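Local coordinates for protein oligogalacturonate lyase (Vibrio parahaemolyticus RIMD 2210633, PDB 3C5M) that probably cleaves short galacturonate oligomers derived from pectin by beta-elimination, on a seven-bladed beta-propeller that binds manganese, at residues N10-V15 and V23-P28; E123-G128 and I144-W149; P166-I171 and T187-H192; K334-S339 and Y378-P383. All coordinates share one frame; numbering follows the deposited sequence.

Contact 1: residues N10-V15 and V23-P28; sequences NFETFV and VTRLTP
Backbone bonds fix the register: Phe14 N reaches Val23 O at 2.7 Å and Arg25 N reaches Glu12 O at 2.8 Å. Phe14-Val23 and Glu12-Arg25 are therefore antiparallel hydrogen-bonded pairs, with Thr13-Thr24 the non-hydrogen-bonded pair between them; the strand axes run at 150°. The return bond from Glu12 N to Arg25 O is weak, at 3.4 Å.

Charge pairing adds a salt bridge, Arg25 NH1 to Glu12 OE2, 3.0 Å. The carboxylate and guanidinium planes stand 83° apart, and NH1 meets OE2 from above the carboxylate plane. A bend at chi3 (67°) carries Arg25 NE to Thr27 O, 2.8 Å away and in the guanidinium plane, so two nitrogens of the group are held.

CH-pi contacts supply the apolar part. Leu26 CD1 sits over the centre of the Phe11 ring, 3.4 Å from its centroid, while Val23 CB lies over a face of Phe14, offset toward the rim and 4.0 Å from that centroid.

The hairpin is the N-terminal edge of a sheet whose next strand, 376-381, comes from the C-terminal end of the chain: the "velcro" closure characteristic of beta-propellers.

Contact 2: residues E123-G128 and I144-W149; sequences EWKGYG and ILKRDW
Lys125 and Ile144 exchange two backbone hydrogen bonds as an antiparallel pair: Ile144 N to Lys125 O is 2.8 Å and nearly straight, whereas Lys125 N to Ile144 O, also 2.8 Å, is bent to 133° at the hydrogen. Two residues further out, Lys146 N donates to Glu123 O at 3.0 Å, so the pairing extends into the 3-10 turn of residues 146-148, after which the chain doubles back at Trp149.

That return brings one face of the Trp149 indole against the Lys125 side chain in a cation-pi contact. The Lys125 chain bends at chi2 and again at chi4 (-53°), which sets NZ over the centre of the six-membered ring, 3.6 Å from its centroid and 8° off the normal. Nearer the backbone, Lys125 CG lies over the five-membered ring, 4.3 Å from that centroid, as a CH-pi contact.

These segments are facing ends of the hairpin formed by strands 124-132 and 138-145, the first two strands of a four-stranded antiparallel propeller blade. Trp124 and Leu145 form the neighbouring non-hydrogen-bonded pair, and their side chains diverge; even so, Leu145 CB lies over one face of the Trp124 indole, offset toward the rim, with CZ3 of Trp124 4.3 Å from it. Arg169 makes a further cation-pi contact with that indole.

On the inner side, Ile144 CD1 comes obliquely to Tyr127, 3.6 Å from CG, and the Tyr127 ring also meets Trp189 edge-to-face. At the outer end, CG and CE of the extended Lys146 chain both lie close to Trp124 O, and its amine makes a salt bridge with Glu122.

Contact 3: residues P166-I171 and T187-H192; sequences PTCRLI and TAWLGH
Cys168 faces Leu190 across the step between two propeller blades. Residues 187-192 lead from the last strand of one blade, 180-186, into the first strand of the next, 190-196, whereas Cys168 belongs to strand 168-174 of the earlier blade. The strand axes stay 7.3 Å apart at 40°, and no clear hydrogen bond crosses, which is evidence for packing between sheets instead of strand pairing.

The Cys168 side chain can be followed outward. CB meets two groups: Ala188 O at 3.6 Å and Leu190 CG at 3.9 Å. SG is set anti to the carbonyl carbon, beside the backbone N (chi1 -62°), and from there lies 3.6 Å from Ala188 O and 3.8 Å from Leu190 N. It also comes to the Trp189 indole in a sulfur-aromatic contact, 5.2 Å from the centroid of the five-membered ring. The approach is oblique, 67° off the ring normal, and CD1 of Trp189 is the nearest side-chain atom.

Pro166 flanks the same tryptophan, its CG 4.0 Å from Trp189 CB. The indole then extends into an aromatic group, meeting Phe161 edge-to-face and also touching the ring of Phe158. Leu190 points its side chain toward strand 168-174 while also touching Phe205 and His207 of its own blade, and its CD1 stops 3.5 Å from Cys168 O.

Contact 4: residues K334-S339 and Y378-P383; sequences KLCKHS and YIADVP
Strand 334-337, with Leu335 and Cys336, passes strand 378-381, with Ala380, at an axis distance of 7.6 Å and an angle of 142°, and no hydrogen bond joins the two segments. Contact is thus made through side chains.

Leu335 makes the first crossing. Its CG is anti to the backbone N (chi1 -151°), and the branch atoms then divide their partners: CD1 meets Val382 CG2 at 3.8 Å and Ala380 CB at 4.1 Å, while CD2 rests against the backbone at Asp381 O. The Leu335 and Val382 side chains cross at about a right angle.

Such apolar meshing joins adjacent blades of a beta-propeller: 334-337 is the outermost strand of the sheet that begins at 285-290, and 376-381 lies in the middle of the sheet that unites the two chain ends. Val365, in strand 364-369 of that second sheet, touches both Leu335 and Val382.

Cys336 makes the second crossing. Its SG, placed between the backbone N and the carbonyl carbon (chi1 69°), approaches the methyl CB of Ala380 at 3.5 Å, and Val23 of strand 22-25 touches both residues. Past the end of strand 334-337, His338 O accepts a hydrogen bond from Ser369 OG.

Overall arrangement
Along the chain the four contacts follow in numerical order, and in space they form two pairs on opposite sides of the chain's centre. Contacts 1 and 4, with centres about 12 Å apart, share the sheet in which strand 22-25 pairs with strand 376-381; Thr24 O and Ile379 N, 2.9 Å apart, probably hydrogen-bond there. Contacts 2 and 3, about 9 Å apart between centres, share the blade containing strands 138-145 and 168-174, where Asp148 OD2 lies 2.9 Å from Thr167 N. Contacts 1 and 2, about 41 Å apart between centres, do not touch. Two contacts are hairpins within sheets and two join neighbouring sheets, consistent with a closed propeller ring around the manganese site.

Contact 1: residues N10-V15 and V23-P28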
loop_
_atom_site.group_PDB
_atom_site.type_symbol
_atom_site.label_atom_id
_atom_site.label_comp_id
_atom_site.label_asym_id
_atom_site.label_seq_id
_atom_site.Cartn_x
_atom_site.Cartn_y
_atom_site.Cartn_z
ATOM N N ASN A 10 -10.395 18.374 -14.925
ATOM C CA ASN A 10 -11.542 17.960 -15.739
ATOM C C ASN A 10 -11.767 16.470 -15.548
ATOM O O ASN A 10 -10.845 15.677 -15.737
ATOM C CB ASN A 10 -11.266 18.240 -17.219
ATOM C CG ASN A 10 -11.564 19.673 -17.602
ATOM O OD1 ASN A 10 -11.375 20.594 -16.805
ATOM N ND2 ASN A 10 -12.022 19.872 -18.829
ATOM N N PHE A 11 -12.976 16.076 -15.171
ATOM C CA PHE A 11 -13.245 14.654 -14.987
ATOM C C PHE A 11 -13.931 14.097 -16.228
ATOM O O PHE A 11 -15.018 14.535 -16.604
ATOM C CB PHE A 11 -14.126 14.422 -13.754
ATOM C CG PHE A 11 -13.433 14.709 -12.443
ATOM C CD1 PHE A 11 -14.153 14.725 -11.255
ATOM C CD2 PHE A 11 -12.066 14.961 -12.393
ATOM C CE1 PHE A 11 -13.536 14.988 -10.045
ATOM C CE2 PHE A 11 -11.436 15.224 -11.185
ATOM C CZ PHE A 11 -12.175 15.237 -10.011
ATOM N N GLU A 12 -13.284 13.138 -16.875
ATOM C CA GLU A 12 -13.848 12.538 -18.069
ATOM C C GLU A 12 -14.228 11.103 -17.770
ATOM O O GLU A 12 -13.402 10.307 -17.331
ATOM C CB GLU A 12 -12.840 12.590 -19.219
ATOM C CG GLU A 12 -13.358 11.992 -20.525
ATOM C CD GLU A 12 -12.391 12.173 -21.686
ATOM O OE1 GLU A 12 -12.674 11.660 -22.792
ATOM O OE2 GLU A 12 -11.346 12.833 -21.496
ATOM N N THR A 13 -15.486 10.771 -18.009
ATOM C CA THR A 13 -15.954 9.424 -17.740
ATOM C C THR A 13 -16.208 8.653 -19.030
ATOM O O THR A 13 -16.817 9.174 -19.967
ATOM C CB THR A 13 -17.246 9.456 -16.929
ATOM O OG1 THR A 13 -17.064 10.289 -15.774
ATOM C CG2 THR A 13 -17.623 8.063 -16.508
ATOM N N PHE A 14 -15.738 7.411 -19.078
ATOM C CA PHE A 14 -15.944 6.573 -20.254
ATOM C C PHE A 14 -16.461 5.193 -19.852
ATOM O O PHE A 14 -16.415 4.820 -18.685
ATOM C CB PHE A 14 -14.645 6.450 -21.070
ATOM C CG PHE A 14 -13.508 5.807 -20.328
ATOM C CD1 PHE A 14 -12.757 6.531 -19.406
ATOM C CD2 PHE A 14 -13.197 4.466 -20.538
ATOM C CE1 PHE A 14 -11.713 5.929 -18.700
ATOM C CE2 PHE A 14 -12.152 3.848 -19.835
ATOM C CZ PHE A 14 -11.411 4.582 -18.916
ATOM N N VAL A 15 -16.972 4.443 -20.817
ATOM C CA VAL A 15 -17.495 3.118 -20.532
ATOM C C VAL A 15 -16.536 2.052 -21.017
ATOM O O VAL A 15 -16.068 2.103 -22.150
ATOM C CB VAL A 15 -18.862 2.921 -21.207
ATOM C CG1 VAL A 15 -19.405 1.536 -20.918
ATOM C CG2 VAL A 15 -19.829 3.988 -20.722
ATOM N N VAL A 23 -16.028 4.293 -15.903
ATOM C CA VAL A 23 -14.714 4.612 -15.372
ATOM C C VAL A 23 -14.441 6.075 -15.635
ATOM O O VAL A 23 -14.569 6.555 -16.763
ATOM C CB VAL A 23 -13.606 3.830 -16.061
ATOM C CG1 VAL A 23 -12.280 4.278 -15.522
ATOM C CG2 VAL A 23 -13.806 2.346 -15.848
ATOM N N THR A 24 -14.036 6.789 -14.599
ATOM C CA THR A 24 -13.773 8.199 -14.760
ATOM C C THR A 24 -12.332 8.558 -14.409
ATOM O O THR A 24 -11.799 8.098 -13.411
ATOM C CB THR A 24 -14.829 9.001 -13.943
ATOM O OG1 THR A 24 -14.322 10.300 -13.617
ATOM C CG2 THR A 24 -15.230 8.237 -12.705
ATOM N N ARG A 25 -11.704 9.355 -15.272
ATOM C CA ARG A 25 -10.312 9.785 -15.110
ATOM C C ARG A 25 -10.280 11.115 -14.340
ATOM O O ARG A 25 -10.919 12.083 -14.748
ATOM C CB ARG A 25 -9.674 9.966 -16.493
ATOM C CG ARG A 25 -8.165 10.022 -16.497
ATOM C CD ARG A 25 -7.618 10.619 -17.783
ATOM N NE ARG A 25 -7.969 12.033 -17.908
ATOM C CZ ARG A 25 -8.694 12.533 -18.898
ATOM N NH1 ARG A 25 -9.146 11.733 -19.855
ATOM N NH2 ARG A 25 -8.977 13.827 -18.923
ATOM N N LEU A 26 -9.535 11.163 -13.235
ATOM C CA LEU A 26 -9.456 12.363 -12.411
ATOM C C LEU A 26 -8.366 13.349 -12.813
ATOM O O LEU A 26 -8.560 14.563 -12.749
ATOM C CB LEU A 26 -9.237 11.981 -10.948
ATOM C CG LEU A 26 -10.312 11.227 -10.165
ATOM C CD1 LEU A 26 -11.656 11.850 -10.444
ATOM C CD2 LEU A 26 -10.318 9.771 -10.538
ATOM N N THR A 27 -7.213 12.826 -13.215
ATOM C CA THR A 27 -6.087 13.669 -13.593
ATOM C C THR A 27 -5.887 13.821 -15.108
ATOM O O THR A 27 -6.351 12.990 -15.896
ATOM C CB THR A 27 -4.790 13.124 -12.933
ATOM O OG1 THR A 27 -4.567 11.761 -13.326
ATOM C CG2 THR A 27 -4.923 13.181 -11.424
ATOM N N PRO A 28 -5.207 14.902 -15.533
ATOM C CA PRO A 28 -4.938 15.176 -16.949
ATOM C C PRO A 28 -4.161 14.047 -17.619
ATOM O O PRO A 28 -3.362 13.354 -16.980
ATOM C CB PRO A 28 -4.130 16.471 -16.913
ATOM C CG PRO A 28 -4.669 17.160 -15.718
ATOM C CD PRO A 28 -4.751 16.028 -14.701
#

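Contact 2: residues E123-G128 and I144-W149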
loop_
_atom_site.group_PDB
_atom_site.type_symbol
_atom_site.label_atom_id
_atom_site.label_comp_id
_atom_site.label_asym_id
_atom_site.label_seq_id
_atom_site.Cartn_x
_atom_site.Cartn_y
_atom_site.Cartn_z
ATOM N N GLU A 123 23.130 6.600 12.050
ATOM C CA GLU A 123 23.532 5.199 12.153
ATOM C C GLU A 123 22.631 4.252 11.352
ATOM O O GLU A 123 23.050 3.158 10.964
ATOM C CB GLU A 123 23.521 4.761 13.626
ATOM C CG GLU A 123 24.653 5.329 14.479
ATOM C CD GLU A 123 25.983 4.642 14.211
ATOM O OE1 GLU A 123 27.005 5.079 14.786
ATOM O OE2 GLU A 123 26.001 3.661 13.430
ATOM N N TRP A 124 21.393 4.674 11.110
ATOM C CA TRP A 124 20.452 3.832 10.394
ATOM C C TRP A 124 19.949 4.376 9.063
ATOM O O TRP A 124 20.219 5.517 8.682
ATOM C CB TRP A 124 19.267 3.501 11.303
ATOM C CG TRP A 124 19.677 2.924 12.624
ATOM C CD1 TRP A 124 20.209 3.603 13.682
ATOM C CD2 TRP A 124 19.600 1.550 13.032
ATOM N NE1 TRP A 124 20.463 2.739 14.727
ATOM C CE2 TRP A 124 20.099 1.476 14.354
ATOM C CE3 TRP A 124 19.156 0.376 12.412
ATOM C CZ2 TRP A 124 20.167 0.280 15.064
ATOM C CZ3 TRP A 124 19.224 -0.824 13.118
ATOM C CH2 TRP A 124 19.727 -0.861 14.435
ATOM N N LYS A 125 19.220 3.525 8.349
ATOM C CA LYS A 125 18.666 3.869 7.047
ATOM C C LYS A 125 17.200 3.469 7.071
ATOM O O LYS A 125 16.868 2.353 7.453
ATOM C CB LYS A 125 19.407 3.094 5.959
ATOM C CG LYS A 125 19.264 3.655 4.556
ATOM C CD LYS A 125 20.067 4.942 4.388
ATOM C CE LYS A 125 19.894 5.539 2.985
ATOM N NZ LYS A 125 20.184 4.545 1.900
ATOM N N GLY A 126 16.322 4.385 6.683
ATOM C CA GLY A 126 14.901 4.085 6.683
ATOM C C GLY A 126 14.543 3.104 5.583
ATOM O O GLY A 126 15.032 3.227 4.464
ATOM N N TYR A 127 13.684 2.139 5.894
ATOM C CA TYR A 127 13.271 1.123 4.927
ATOM C C TYR A 127 11.793 0.740 5.080
ATOM O O TYR A 127 11.308 0.448 6.187
ATOM C CB TYR A 127 14.163 -0.119 5.070
ATOM C CG TYR A 127 13.734 -1.286 4.212
ATOM C CD1 TYR A 127 12.807 -2.223 4.680
ATOM C CD2 TYR A 127 14.233 -1.443 2.921
ATOM C CE1 TYR A 127 12.388 -3.284 3.879
ATOM C CE2 TYR A 127 13.817 -2.501 2.112
ATOM C CZ TYR A 127 12.894 -3.413 2.599
ATOM O OH TYR A 127 12.458 -4.437 1.788
ATOM N N GLY A 128 11.080 0.733 3.959
ATOM C CA GLY A 128 9.665 0.413 3.994
ATOM C C GLY A 128 8.815 1.670 4.116
ATOM O O GLY A 128 9.289 2.781 3.864
ATOM N N ILE A 144 17.368 -0.137 8.717
ATOM C CA ILE A 144 18.490 -1.038 8.504
ATOM C C ILE A 144 19.784 -0.333 8.871
ATOM O O ILE A 144 19.990 0.817 8.494
ATOM C CB ILE A 144 18.536 -1.444 7.033
ATOM C CG1 ILE A 144 17.224 -2.146 6.680
ATOM C CG2 ILE A 144 19.742 -2.320 6.753
ATOM C CD1 ILE A 144 17.048 -2.424 5.209
ATOM N N LEU A 145 20.660 -1.005 9.607
ATOM C CA LEU A 145 21.919 -0.378 9.990
ATOM C C LEU A 145 22.684 0.053 8.726
ATOM O O LEU A 145 22.992 -0.777 7.876
ATOM C CB LEU A 145 22.750 -1.361 10.804
ATOM C CG LEU A 145 23.547 -0.752 11.954
ATOM C CD1 LEU A 145 24.377 -1.860 12.552
ATOM C CD2 LEU A 145 24.444 0.396 11.478
ATOM N N LYS A 146 22.989 1.344 8.604
ATOM C CA LYS A 146 23.695 1.858 7.431
ATOM C C LYS A 146 24.839 0.999 6.936
ATOM O O LYS A 146 24.952 0.756 5.741
ATOM C CB LYS A 146 24.225 3.267 7.679
ATOM C CG LYS A 146 23.261 4.356 7.294
ATOM C CD LYS A 146 23.971 5.694 7.252
ATOM C CE LYS A 146 23.026 6.809 6.849
ATOM N NZ LYS A 146 23.767 8.093 6.825
ATOM N N ARG A 147 25.688 0.548 7.851
ATOM C CA ARG A 147 26.828 -0.289 7.488
ATOM C C ARG A 147 26.403 -1.567 6.758
ATOM O O ARG A 147 27.095 -2.025 5.848
ATOM C CB ARG A 147 27.619 -0.662 8.739
ATOM C CG ARG A 147 28.058 0.532 9.572
ATOM C CD ARG A 147 28.973 0.099 10.714
ATOM N NE ARG A 147 28.483 -1.119 11.356
ATOM C CZ ARG A 147 28.866 -2.349 11.026
ATOM N NH1 ARG A 147 29.758 -2.531 10.059
ATOM N NH2 ARG A 147 28.344 -3.396 11.652
ATOM N N ASP A 148 25.265 -2.131 7.163
ATOM C CA ASP A 148 24.748 -3.356 6.563
ATOM C C ASP A 148 23.948 -3.113 5.288
ATOM O O ASP A 148 23.593 -4.060 4.588
ATOM C CB ASP A 148 23.855 -4.094 7.563
ATOM C CG ASP A 148 24.624 -4.629 8.760
ATOM O OD1 ASP A 148 25.705 -4.082 9.082
ATOM O OD2 ASP A 148 24.128 -5.591 9.391
ATOM N N TRP A 149 23.666 -1.853 4.983
ATOM C CA TRP A 149 22.873 -1.524 3.809
ATOM C C TRP A 149 23.598 -1.772 2.495
ATOM O O TRP A 149 24.792 -1.518 2.376
ATOM C CB TRP A 149 22.428 -0.064 3.870
ATOM C CG TRP A 149 21.378 0.261 2.846
ATOM C CD1 TRP A 149 20.055 -0.082 2.889
ATOM C CD2 TRP A 149 21.573 0.939 1.596
ATOM N NE1 TRP A 149 19.416 0.335 1.745
ATOM C CE2 TRP A 149 20.324 0.963 0.934
ATOM C CE3 TRP A 149 22.683 1.524 0.969
ATOM C CZ2 TRP A 149 20.155 1.552 -0.324
ATOM C CZ3 TRP A 149 22.513 2.109 -0.282
ATOM C CH2 TRP A 149 21.260 2.116 -0.913
#

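Contact 3: residues P166-I171 and T187-H192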
loop_
_atom_site.group_PDB
_atom_site.type_symbol
_atom_site.label_atom_id
_atom_site.label_comp_id
_atom_site.label_asym_id
_atom_site.label_seq_id
_atom_site.Cartn_x
_atom_site.Cartn_y
_atom_site.Cartn_z
ATOM N N PRO A 166 21.562 -8.756 7.395
ATOM C CA PRO A 166 21.698 -7.382 7.874
ATOM C C PRO A 166 20.894 -7.165 9.144
ATOM O O PRO A 166 19.826 -7.756 9.309
ATOM C CB PRO A 166 21.150 -6.571 6.711
ATOM C CG PRO A 166 20.012 -7.438 6.261
ATOM C CD PRO A 166 20.633 -8.816 6.253
ATOM N N THR A 167 21.411 -6.327 10.036
ATOM C CA THR A 167 20.739 -6.026 11.287
ATOM C C THR A 167 19.700 -4.932 11.056
ATOM O O THR A 167 20.033 -3.799 10.688
ATOM C CB THR A 167 21.757 -5.576 12.363
ATOM O OG1 THR A 167 21.075 -4.899 13.426
ATOM C CG2 THR A 167 22.781 -4.647 11.765
ATOM N N CYS A 168 18.439 -5.298 11.262
ATOM C CA CYS A 168 17.306 -4.398 11.080
ATOM C C CYS A 168 16.519 -4.281 12.370
ATOM O O CYS A 168 16.492 -5.203 13.177
ATOM C CB CYS A 168 16.372 -4.940 10.000
ATOM S SG CYS A 168 17.099 -5.073 8.376
ATOM N N ARG A 169 15.861 -3.149 12.559
ATOM C CA ARG A 169 15.068 -2.959 13.755
ATOM C C ARG A 169 13.691 -2.416 13.402
ATOM O O ARG A 169 13.544 -1.594 12.501
ATOM C CB ARG A 169 15.765 -1.993 14.713
ATOM C CG ARG A 169 15.929 -0.588 14.158
ATOM C CD ARG A 169 16.569 0.321 15.184
ATOM N NE ARG A 169 16.641 1.707 14.734
ATOM C CZ ARG A 169 17.043 2.719 15.498
ATOM N NH1 ARG A 169 17.413 2.505 16.756
ATOM N NH2 ARG A 169 17.063 3.951 15.007
ATOM N N LEU A 170 12.692 -2.898 14.128
ATOM C CA LEU A 170 11.314 -2.481 13.955
ATOM C C LEU A 170 11.058 -1.438 15.057
ATOM O O LEU A 170 10.904 -1.795 16.223
ATOM C CB LEU A 170 10.399 -3.691 14.139
ATOM C CG LEU A 170 8.960 -3.604 13.636
ATOM C CD1 LEU A 170 8.215 -4.900 13.943
ATOM C CD2 LEU A 170 8.266 -2.440 14.292
ATOM N N ILE A 171 11.023 -0.154 14.692
ATOM C CA ILE A 171 10.821 0.913 15.668
ATOM C C ILE A 171 9.414 1.486 15.707
ATOM O O ILE A 171 8.613 1.288 14.801
ATOM C CB ILE A 171 11.792 2.095 15.443
ATOM C CG1 ILE A 171 11.487 2.780 14.112
ATOM C CG2 ILE A 171 13.230 1.604 15.494
ATOM C CD1 ILE A 171 12.364 3.984 13.810
ATOM N N THR A 187 19.225 -9.698 13.397
ATOM C CA THR A 187 20.255 -9.712 12.370
ATOM C C THR A 187 19.728 -10.339 11.091
ATOM O O THR A 187 20.465 -10.986 10.345
ATOM C CB THR A 187 21.493 -10.490 12.833
ATOM O OG1 THR A 187 21.084 -11.700 13.484
ATOM C CG2 THR A 187 22.319 -9.649 13.782
ATOM N N ALA A 188 18.438 -10.133 10.848
ATOM C CA ALA A 188 17.767 -10.651 9.661
ATOM C C ALA A 188 17.107 -9.494 8.924
ATOM O O ALA A 188 16.823 -8.459 9.519
ATOM C CB ALA A 188 16.716 -11.677 10.067
ATOM N N TRP A 189 16.865 -9.667 7.630
ATOM C CA TRP A 189 16.219 -8.626 6.834
ATOM C C TRP A 189 14.713 -8.579 7.141
ATOM O O TRP A 189 13.960 -9.452 6.717
ATOM C CB TRP A 189 16.442 -8.901 5.344
ATOM C CG TRP A 189 15.937 -7.807 4.440
ATOM C CD1 TRP A 189 15.455 -6.589 4.817
ATOM C CD2 TRP A 189 15.931 -7.815 3.011
ATOM N NE1 TRP A 189 15.156 -5.839 3.715
ATOM C CE2 TRP A 189 15.438 -6.567 2.591
ATOM C CE3 TRP A 189 16.295 -8.759 2.042
ATOM C CZ2 TRP A 189 15.303 -6.232 1.241
ATOM C CZ3 TRP A 189 16.159 -8.425 0.702
ATOM C CH2 TRP A 189 15.667 -7.171 0.315
ATOM N N LEU A 190 14.288 -7.556 7.879
ATOM C CA LEU A 190 12.886 -7.385 8.267
ATOM C C LEU A 190 12.196 -6.413 7.320
ATOM O O LEU A 190 12.857 -5.707 6.562
ATOM C CB LEU A 190 12.795 -6.823 9.690
ATOM C CG LEU A 190 13.619 -7.555 10.739
ATOM C CD1 LEU A 190 13.619 -6.765 12.025
ATOM C CD2 LEU A 190 13.068 -8.949 10.932
ATOM N N GLY A 191 10.870 -6.360 7.376
ATOM C CA GLY A 191 10.172 -5.443 6.507
ATOM C C GLY A 191 8.680 -5.376 6.715
ATOM O O GLY A 191 8.117 -6.102 7.535
ATOM N N HIS A 192 8.057 -4.476 5.959
ATOM C CA HIS A 192 6.616 -4.244 5.964
ATOM C C HIS A 192 5.948 -4.266 7.338
ATOM O O HIS A 192 5.167 -5.172 7.663
ATOM C CB HIS A 192 5.912 -5.258 5.046
ATOM C CG HIS A 192 4.479 -4.925 4.778
ATOM N ND1 HIS A 192 3.497 -5.888 4.660
ATOM C CD2 HIS A 192 3.856 -3.734 4.616
ATOM C CE1 HIS A 192 2.334 -5.300 4.438
ATOM N NE2 HIS A 192 2.524 -3.994 4.406
#

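Contact 4: residues K334-S339 and Y378-P383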
loop_
_atom_site.group_PDB
_atom_site.type_symbol
_atom_site.label_atom_id
_atom_site.label_comp_id
_atom_site.label_asym_id
_atom_site.label_seq_id
_atom_site.Cartn_x
_atom_site.Cartn_y
_atom_site.Cartn_z
ATOM N N LYS A 334 -14.782 -9.743 -13.190
ATOM C CA LYS A 334 -14.070 -8.652 -13.846
ATOM C C LYS A 334 -14.856 -7.366 -13.711
ATOM O O LYS A 334 -15.998 -7.306 -14.143
ATOM C CB LYS A 334 -13.859 -8.948 -15.328
ATOM C CG LYS A 334 -12.900 -10.090 -15.623
ATOM C CD LYS A 334 -12.574 -10.127 -17.116
ATOM C CE LYS A 334 -11.583 -11.232 -17.474
ATOM N NZ LYS A 334 -12.104 -12.618 -17.238
ATOM N N LEU A 335 -14.247 -6.339 -13.118
ATOM C CA LEU A 335 -14.927 -5.049 -12.924
ATOM C C LEU A 335 -14.850 -4.251 -14.212
ATOM O O LEU A 335 -15.845 -4.008 -14.887
ATOM C CB LEU A 335 -14.262 -4.229 -11.805
ATOM C CG LEU A 335 -15.125 -3.253 -10.987
ATOM C CD1 LEU A 335 -14.230 -2.218 -10.315
ATOM C CD2 LEU A 335 -16.145 -2.576 -11.875
ATOM N N CYS A 336 -13.643 -3.824 -14.535
ATOM C CA CYS A 336 -13.424 -3.065 -15.740
ATOM C C CYS A 336 -12.026 -3.431 -16.141
ATOM O O CYS A 336 -11.483 -4.438 -15.681
ATOM C CB CYS A 336 -13.534 -1.559 -15.486
ATOM S SG CYS A 336 -12.208 -0.874 -14.478
ATOM N N LYS A 337 -11.431 -2.603 -16.977
ATOM C CA LYS A 337 -10.099 -2.882 -17.461
ATOM C C LYS A 337 -9.158 -1.736 -17.112
ATOM O O LYS A 337 -9.518 -0.579 -17.270
ATOM C CB LYS A 337 -10.198 -3.106 -18.975
ATOM C CG LYS A 337 -8.995 -3.733 -19.621
ATOM C CD LYS A 337 -9.329 -4.364 -20.978
ATOM C CE LYS A 337 -9.815 -3.349 -22.019
ATOM N NZ LYS A 337 -11.260 -3.006 -21.860
ATOM N N HIS A 338 -7.968 -2.060 -16.606
ATOM C CA HIS A 338 -6.986 -1.033 -16.262
ATOM C C HIS A 338 -5.949 -0.891 -17.368
ATOM O O HIS A 338 -5.379 0.178 -17.552
ATOM C CB HIS A 338 -6.300 -1.337 -14.907
ATOM C CG HIS A 338 -5.453 -2.576 -14.899
ATOM N ND1 HIS A 338 -4.274 -2.683 -15.609
ATOM C CD2 HIS A 338 -5.609 -3.756 -14.253
ATOM C CE1 HIS A 338 -3.743 -3.877 -15.399
ATOM N NE2 HIS A 338 -4.533 -4.548 -14.579
ATOM N N SER A 339 -5.715 -1.974 -18.105
ATOM C CA SER A 339 -4.763 -1.978 -19.223
ATOM C C SER A 339 -3.522 -1.148 -18.952
ATOM O O SER A 339 -3.278 -0.150 -19.628
ATOM C CB SER A 339 -5.431 -1.450 -20.501
ATOM O OG SER A 339 -6.491 -2.292 -20.928
ATOM N N TYR A 378 -7.642 6.914 -12.017
ATOM C CA TYR A 378 -9.026 6.634 -12.413
ATOM C C TYR A 378 -9.811 6.089 -11.242
ATOM O O TYR A 378 -9.241 5.617 -10.268
ATOM C CB TYR A 378 -9.072 5.581 -13.528
ATOM C CG TYR A 378 -8.297 5.928 -14.779
ATOM C CD1 TYR A 378 -6.917 5.763 -14.837
ATOM C CD2 TYR A 378 -8.944 6.454 -15.894
ATOM C CE1 TYR A 378 -6.196 6.118 -15.972
ATOM C CE2 TYR A 378 -8.232 6.812 -17.039
ATOM C CZ TYR A 378 -6.855 6.645 -17.069
ATOM O OH TYR A 378 -6.136 7.022 -18.186
ATOM N N ILE A 379 -11.127 6.164 -11.339
ATOM C CA ILE A 379 -11.998 5.610 -10.322
ATOM C C ILE A 379 -13.067 4.859 -11.100
ATOM O O ILE A 379 -13.857 5.460 -11.825
ATOM C CB ILE A 379 -12.680 6.693 -9.460
ATOM C CG1 ILE A 379 -11.698 7.245 -8.433
ATOM C CG2 ILE A 379 -13.881 6.104 -8.739
ATOM C CD1 ILE A 379 -12.193 8.448 -7.714
ATOM N N ALA A 380 -13.079 3.540 -10.962
ATOM C CA ALA A 380 -14.059 2.727 -11.660
ATOM C C ALA A 380 -15.277 2.508 -10.771
ATOM O O ALA A 380 -15.144 2.122 -9.612
ATOM C CB ALA A 380 -13.446 1.387 -12.045
ATOM N N ASP A 381 -16.464 2.755 -11.317
ATOM C CA ASP A 381 -17.703 2.551 -10.578
ATOM C C ASP A 381 -17.816 1.078 -10.240
ATOM O O ASP A 381 -17.179 0.250 -10.880
ATOM C CB ASP A 381 -18.903 2.992 -11.423
ATOM C CG ASP A 381 -19.207 4.482 -11.279
ATOM O OD1 ASP A 381 -18.256 5.312 -11.299
ATOM O OD2 ASP A 381 -20.405 4.829 -11.156
ATOM N N VAL A 382 -18.601 0.752 -9.223
ATOM C CA VAL A 382 -18.790 -0.643 -8.840
ATOM C C VAL A 382 -20.260 -0.906 -8.589
ATOM O O VAL A 382 -20.743 -0.772 -7.464
ATOM C CB VAL A 382 -18.007 -1.017 -7.561
ATOM C CG1 VAL A 382 -18.224 -2.483 -7.233
ATOM C CG2 VAL A 382 -16.536 -0.733 -7.756
ATOM N N PRO A 383 -20.992 -1.293 -9.639
ATOM C CA PRO A 383 -22.424 -1.583 -9.547
ATOM C C PRO A 383 -22.762 -2.593 -8.450
ATOM O O PRO A 383 -21.899 -3.338 -7.993
ATOM C CB PRO A 383 -22.758 -2.091 -10.948
ATOM C CG PRO A 383 -21.463 -2.663 -11.420
ATOM C CD PRO A 383 -20.475 -1.636 -10.971
#